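Local atomic coordinates of molybdopterin-guanine dinucleotide biosynthesis protein A (MobA) (Archaeoglobus fulgidus, PDB entry 3NGW), a protein that probably acts as a GTP-binding nucleotidyltransferase in molybdenum cofactor biosynthesis. Residues A[168-172]-A[173-177]. Residues are numbered along the deposited sequence; the frame is centred on the assembly and turned at random.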
ATOM      1  N   LYS A 168      -1.194 -19.532   5.091  1.00 52.16           N
ATOM      2  CA  LYS A 168      -2.096 -20.429   4.378  1.00 56.37           C
ATOM      3  C   LYS A 168      -2.457 -19.826   3.019  1.00 58.37           C
ATOM      4  O   LYS A 168      -2.943 -20.521   2.125  1.00 58.27           O
ATOM      5  CB  LYS A 168      -3.366 -20.677   5.205  1.00 59.90           C
ATOM      6  CG  LYS A 168      -4.006 -19.408   5.754  1.00 70.63           C
ATOM      7  CD  LYS A 168      -5.260 -19.691   6.576  1.00 58.67           C
ATOM      8  CE  LYS A 168      -6.379 -20.266   5.719  1.00 68.07           C
ATOM      9  NZ  LYS A 168      -7.689 -20.314   6.441  1.00 76.50           N
ATOM     10  N   PHE A 169      -2.201 -18.532   2.868  1.00 54.80           N
ATOM     11  CA  PHE A 169      -2.495 -17.829   1.628  1.00 45.92           C
ATOM     12  C   PHE A 169      -1.197 -17.490   0.926  1.00 50.40           C
ATOM     13  O   PHE A 169      -1.176 -17.292  -0.285  1.00 54.98           O
ATOM     14  CB  PHE A 169      -3.253 -16.539   1.922  1.00 47.35           C
ATOM     15  CG  PHE A 169      -4.527 -16.743   2.685  1.00 45.67           C
ATOM     16  CD1 PHE A 169      -5.598 -17.428   2.111  1.00 41.14           C
ATOM     17  CD2 PHE A 169      -4.670 -16.232   3.973  1.00 45.51           C
ATOM     18  CE1 PHE A 169      -6.796 -17.596   2.808  1.00 39.64           C
ATOM     19  CE2 PHE A 169      -5.860 -16.393   4.680  1.00 42.26           C
ATOM     20  CZ  PHE A 169      -6.929 -17.076   4.097  1.00 36.49           C
ATOM     21  N   ASP A 170      -0.119 -17.419   1.702  1.00 55.68           N
ATOM     22  CA  ASP A 170       1.200 -17.097   1.173  1.00 54.74           C
ATOM     23  C   ASP A 170       2.278 -17.879   1.916  1.00 49.03           C
ATOM     24  O   ASP A 170       2.745 -17.456   2.974  1.00 55.43           O
ATOM     25  CB  ASP A 170       1.458 -15.595   1.304  1.00 49.77           C
ATOM     26  CG  ASP A 170       2.729 -15.159   0.609  1.00 46.93           C
ATOM     27  OD1 ASP A 170       2.994 -13.943   0.580  1.00 53.47           O
ATOM     28  OD2 ASP A 170       3.462 -16.026   0.091  1.00 58.10           O
ATOM     29  N   LYS A 171       2.664 -19.021   1.350  1.00 55.49           N
ATOM     30  CA  LYS A 171       3.676 -19.912   1.928  1.00 62.23           C
ATOM     31  C   LYS A 171       4.907 -19.228   2.513  1.00 61.02           C
ATOM     32  O   LYS A 171       5.234 -19.424   3.684  1.00 63.11           O
ATOM     33  CB  LYS A 171       4.139 -20.929   0.876  1.00 70.35           C
ATOM     34  CG  LYS A 171       3.335 -22.229   0.816  1.00 75.57           C
ATOM     35  CD  LYS A 171       3.903 -23.307   1.753  1.00 77.11           C
ATOM     36  CE  LYS A 171       5.299 -23.779   1.320  1.00 74.29           C
ATOM     37  NZ  LYS A 171       5.839 -24.870   2.186  1.00 52.39           N
ATOM     38  N   GLU A 172       5.594 -18.442   1.691  1.00 57.27           N
ATOM     39  CA  GLU A 172       6.807 -17.759   2.126  1.00 59.30           C
ATOM     40  C   GLU A 172       6.581 -16.299   2.516  1.00 55.48           C
ATOM     41  O   GLU A 172       7.539 -15.553   2.737  1.00 51.86           O
ATOM     42  CB  GLU A 172       7.854 -17.835   1.018  1.00 64.33           C
ATOM     43  CG  GLU A 172       8.077 -19.241   0.485  1.00 76.29           C
ATOM     44  CD  GLU A 172       8.768 -19.257  -0.872  1.00 94.66           C
ATOM     45  OE1 GLU A 172       8.992 -20.364  -1.411  1.00104.33           O
ATOM     46  OE2 GLU A 172       9.084 -18.168  -1.405  1.00 94.46           O
ATOM     47  N   LEU A 173       5.318 -15.897   2.611  1.00 53.86           N
ATOM     48  CA  LEU A 173       4.981 -14.527   2.970  1.00 45.74           C
ATOM     49  C   LEU A 173       5.713 -13.538   2.065  1.00 42.88           C
ATOM     50  O   LEU A 173       6.134 -12.468   2.506  1.00 45.42           O
ATOM     51  CB  LEU A 173       5.344 -14.261   4.432  1.00 44.80           C
ATOM     52  CG  LEU A 173       4.695 -15.190   5.457  1.00 48.67           C
ATOM     53  CD1 LEU A 173       5.142 -14.787   6.841  1.00 43.57           C
ATOM     54  CD2 LEU A 173       3.174 -15.121   5.340  1.00 51.61           C
ATOM     55  N   ILE A 174       5.855 -13.910   0.797  1.00 45.39           N
ATOM     56  CA  ILE A 174       6.530 -13.081  -0.191  1.00 43.49           C
ATOM     57  C   ILE A 174       5.778 -11.762  -0.386  1.00 40.70           C
ATOM     58  O   ILE A 174       6.335 -10.790  -0.888  1.00 41.88           O
ATOM     59  CB  ILE A 174       6.662 -13.849  -1.544  1.00 40.15           C
ATOM     60  CG1 ILE A 174       7.628 -13.120  -2.472  1.00 38.97           C
ATOM     61  CG2 ILE A 174       5.295 -14.018  -2.188  1.00 43.18           C
ATOM     62  CD1 ILE A 174       9.041 -13.045  -1.928  1.00 48.61           C
ATOM     63  N   SER A 175       4.518 -11.728   0.037  1.00 43.43           N
ATOM     64  CA  SER A 175       3.702 -10.526  -0.088  1.00 44.01           C
ATOM     65  C   SER A 175       4.298  -9.340   0.680  1.00 42.34           C
ATOM     66  O   SER A 175       4.018  -8.184   0.363  1.00 34.86           O
ATOM     67  CB  SER A 175       2.280 -10.795   0.434  1.00 45.49           C
ATOM     68  OG  SER A 175       1.614 -11.793  -0.311  1.00 39.10           O
ATOM     69  N   PHE A 176       5.126  -9.643   1.678  1.00 38.70           N
ATOM     70  CA  PHE A 176       5.745  -8.632   2.539  1.00 37.89           C
ATOM     71  C   PHE A 176       7.121  -8.149   2.098  1.00 33.39           C
ATOM     72  O   PHE A 176       7.717  -7.275   2.726  1.00 42.05           O
ATOM     73  CB  PHE A 176       5.809  -9.177   3.968  1.00 33.26           C
ATOM     74  CG  PHE A 176       4.460  -9.342   4.597  1.00 33.00           C
ATOM     75  CD1 PHE A 176       3.809  -8.251   5.165  1.00 37.32           C
ATOM     76  CD2 PHE A 176       3.799 -10.564   4.551  1.00 35.80           C
ATOM     77  CE1 PHE A 176       2.513  -8.367   5.681  1.00 47.46           C
ATOM     78  CE2 PHE A 176       2.506 -10.694   5.061  1.00 38.17           C
ATOM     79  CZ  PHE A 176       1.858  -9.588   5.626  1.00 39.88           C
ATOM     80  N   PHE A 177       7.621  -8.715   1.012  1.00 40.36           N
ATOM     81  CA  PHE A 177       8.919  -8.338   0.489  1.00 33.56           C
ATOM     82  C   PHE A 177       8.874  -6.917  -0.064  1.00 38.50           C
ATOM     83  O   PHE A 177       8.077  -6.601  -0.946  1.00 36.86           O
ATOM     84  CB  PHE A 177       9.329  -9.339  -0.591  1.00 37.54           C
ATOM     85  CG  PHE A 177      10.573  -8.966  -1.327  1.00 45.23           C
ATOM     86  CD1 PHE A 177      10.503  -8.331  -2.557  1.00 47.84           C
ATOM     87  CD2 PHE A 177      11.820  -9.231  -0.784  1.00 44.24           C
ATOM     88  CE1 PHE A 177      11.659  -7.967  -3.235  1.00 56.83           C
ATOM     89  CE2 PHE A 177      12.975  -8.869  -1.457  1.00 36.37           C
ATOM     90  CZ  PHE A 177      12.896  -8.238  -2.682  1.00 49.46           C
TER
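Asp170 and Leu173 close a type I beta turn, and the carboxylate of Asp170 then reaches over the turn to the start of the 3-10 segment 174-176. The turn bond runs from Leu173 N to Asp170 O, 3.0 Å. CG of Asp170 lies anti to the backbone N (chi1 -172°), which sets it beside the residue's own carbonyl carbon and brings the carboxylate to the backbone N atoms of Ile174 and Ser175. OD1 does most of the work: Ser175 N meets it at 2.7 Å, nearly along the C-O axis, while Ser175 OG donates to it from above the carboxylate plane, also at 2.7 Å. OD2 takes a weak bond from Ile174 N at 3.3 Å. With two firm bonds on one oxygen and a weak one on the other, the carboxylate has little freedom to rotate. Replacing Asp170 with an alanine would probably leave Ser175 N without its acceptor and the start of the 3-10 segment less firmly tied to the turn.

This is the tight, buried side, where Val100 of helix 98-111 touches both Asp170 and Ser175, and Ser175 OG also bonds to Lys97 N. Across the turn things are looser: Lys171 is exposed and its CB is directed away from residues 173-177, and Glu172 is exposed, its chain extended beyond CG, with only its CB coming near Leu173 N, at 3.6 Å. The whole turn belongs to the connection between strand 158-162 and helix 182-194. Ile174 bridges towards that helix by touching Ile191, while its CG2 methyl sits 3.5 Å from Asp170 OD2.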